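Local coordinates for ESX-1 secretion system protein EccA1 (Mycobacterium tuberculosis, PDB 4F3V), which probably supplies energy, as an ATPase of the type VII ESX-1 secretion system, for exporting virulence factors to host cells, here represented by its N-terminal TPR domain, at residues A[121-126]-A[140-145]. Numbering follows the deposited sequence.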
loop_
_atom_site.group_PDB
_atom_site.type_symbol
_atom_site.label_atom_id
_atom_site.label_comp_id
_atom_site.label_asym_id
_atom_site.label_seq_id
_atom_site.Cartn_x
_atom_site.Cartn_y
_atom_site.Cartn_z
ATOM N N ALA A 121 1.872 7.559 -10.093
ATOM C CA ALA A 121 2.446 6.831 -8.947
ATOM C C ALA A 121 3.943 6.616 -9.179
ATOM O O ALA A 121 4.747 6.906 -8.302
ATOM C CB ALA A 121 1.739 5.489 -8.708
ATOM N N MET A 122 4.295 6.117 -10.360
ATOM C CA MET A 122 5.707 5.833 -10.713
ATOM C C MET A 122 6.549 7.088 -10.744
ATOM O O MET A 122 7.668 7.112 -10.250
ATOM C CB MET A 122 5.807 5.159 -12.093
ATOM C CG MET A 122 5.276 3.738 -12.127
ATOM S SD MET A 122 6.012 2.588 -10.945
ATOM C CE MET A 122 7.634 2.602 -11.673
ATOM N N GLU A 123 5.994 8.147 -11.324
ATOM C CA GLU A 123 6.689 9.415 -11.374
ATOM C C GLU A 123 7.007 9.942 -9.964
ATOM O O GLU A 123 8.078 10.451 -9.752
ATOM C CB GLU A 123 5.872 10.423 -12.169
ATOM C CG GLU A 123 6.525 11.769 -12.315
ATOM C CD GLU A 123 5.687 12.747 -13.140
ATOM O OE1 GLU A 123 4.894 12.312 -14.023
ATOM O OE2 GLU A 123 5.829 13.954 -12.901
ATOM N N ALA A 124 6.064 9.823 -9.024
ATOM C CA ALA A 124 6.307 10.242 -7.638
ATOM C C ALA A 124 7.412 9.389 -7.035
ATOM O O ALA A 124 8.291 9.909 -6.369
ATOM C CB ALA A 124 5.032 10.148 -6.789
ATOM N N LEU A 125 7.399 8.093 -7.311
ATOM C CA LEU A 125 8.426 7.187 -6.763
ATOM C C LEU A 125 9.837 7.534 -7.251
ATOM O O LEU A 125 10.801 7.375 -6.511
ATOM C CB LEU A 125 8.091 5.711 -7.059
ATOM C CG LEU A 125 6.889 5.136 -6.267
ATOM C CD1 LEU A 125 6.577 3.715 -6.751
ATOM C CD2 LEU A 125 7.096 5.127 -4.752
ATOM N N GLU A 126 9.943 8.007 -8.489
ATOM C CA GLU A 126 11.218 8.299 -9.118
ATOM C C GLU A 126 11.619 9.784 -9.057
ATOM O O GLU A 126 12.611 10.163 -9.651
ATOM C CB GLU A 126 11.165 7.816 -10.581
ATOM C CG GLU A 126 10.915 6.315 -10.684
ATOM C CD GLU A 126 10.826 5.807 -12.114
ATOM O OE1 GLU A 126 10.778 6.630 -13.054
ATOM O OE2 GLU A 126 10.808 4.562 -12.286
ATOM N N MET A 140 7.208 -0.424 -3.199
ATOM C CA MET A 140 6.125 0.394 -3.768
ATOM C C MET A 140 5.903 0.148 -5.266
ATOM O O MET A 140 4.765 0.144 -5.738
ATOM C CB MET A 140 6.338 1.879 -3.524
ATOM C CG MET A 140 6.343 2.274 -2.059
ATOM S SD MET A 140 5.028 1.558 -1.051
ATOM C CE MET A 140 3.515 1.996 -1.915
ATOM N N LYS A 141 6.966 -0.093 -6.012
ATOM C CA LYS A 141 6.802 -0.466 -7.414
ATOM C C LYS A 141 6.039 -1.786 -7.572
ATOM O O LYS A 141 5.216 -1.914 -8.464
ATOM C CB LYS A 141 8.137 -0.494 -8.140
ATOM C CG LYS A 141 8.717 0.897 -8.332
ATOM C CD LYS A 141 9.953 0.864 -9.227
ATOM C CE LYS A 141 10.507 2.253 -9.496
ATOM N NZ LYS A 141 11.575 2.219 -10.561
ATOM N N ALA A 142 6.317 -2.747 -6.699
ATOM C CA ALA A 142 5.604 -4.015 -6.642
ATOM C C ALA A 142 4.109 -3.780 -6.378
ATOM O O ALA A 142 3.243 -4.422 -6.988
ATOM C CB ALA A 142 6.222 -4.917 -5.574
ATOM N N VAL A 143 3.808 -2.801 -5.528
ATOM C CA VAL A 143 2.434 -2.385 -5.280
ATOM C C VAL A 143 1.776 -1.791 -6.540
ATOM O O VAL A 143 0.670 -2.167 -6.899
ATOM C CB VAL A 143 2.319 -1.374 -4.096
ATOM C CG1 VAL A 143 0.958 -0.715 -4.094
ATOM C CG2 VAL A 143 2.610 -2.048 -2.744
ATOM N N VAL A 144 2.469 -0.866 -7.206
ATOM C CA VAL A 144 1.946 -0.205 -8.384
ATOM C C VAL A 144 1.762 -1.191 -9.548
ATOM O O VAL A 144 0.678 -1.248 -10.185
ATOM C CB VAL A 144 2.843 0.978 -8.810
ATOM C CG1 VAL A 144 2.341 1.649 -10.112
ATOM C CG2 VAL A 144 2.956 1.980 -7.673
ATOM N N TYR A 145 2.805 -1.973 -9.821
ATOM C CA TYR A 145 2.757 -2.962 -10.895
ATOM C C TYR A 145 1.671 -4.026 -10.591
ATOM O O TYR A 145 0.948 -4.458 -11.494
ATOM C CB TYR A 145 4.139 -3.633 -11.095
ATOM C CG TYR A 145 5.184 -2.776 -11.808
ATOM C CD1 TYR A 145 4.881 -2.067 -12.981
ATOM C CD2 TYR A 145 6.491 -2.735 -11.352
ATOM C CE1 TYR A 145 5.830 -1.289 -13.624
ATOM C CE2 TYR A 145 7.455 -1.989 -12.001
ATOM C CZ TYR A 145 7.132 -1.286 -13.143
ATOM O OH TYR A 145 8.113 -0.556 -13.727
#
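Two consecutive, nearly antiparallel helices of the tetratricopeptide-repeat (TPR) domain pack here through an apolar seam with a salt bridge at one end. Residues 121-125 form the last turn of helix 118-125, Glu-126 follows it, and 140-145 lie in helix 134-147; the segment axes approach to 10.5 Å at 171°, and residues one turn apart, Ala-121 and Leu-125, face Val-144 and Met-140. The small Ala-121 suits the nearest backbone pair, its CA 7.1 Å from that of Val-144 and its CB 3.9 Å from Val-144 CG2. One turn on, the branched end of Leu-125 lies against both Met-140 and Val-144, with CD2 3.6 Å from Met-140 CB and CD1 4.1 Å from Val-144 CG2. Behind this buried layer, helix 101-115 receives both Leu-125, on Ala-109, and Met-140, on Met-106 and Ala-110. Toward solvent, Met-122 and Lys-141 leave their helices sideways and are long enough to reach across. Met-122 brings SD to 3.9 Å from Val-144 CG1 and makes a Met-aromatic contact with Tyr-145, its SD 4.9 Å from the ring centroid; Trp-269 touches both Met-122 and Val-144. Lys-141 suits the border because its methylene chain lies against apolar neighbours, CG 3.9 Å from Leu-125 CD1 and CE 3.6 Å from Met-122 CE, while its extended rotamer carries the ammonium group out to Glu-126. There NZ donates a hydrogen bond to Glu-126 OE2 at 3.0 Å, completing the salt bridge.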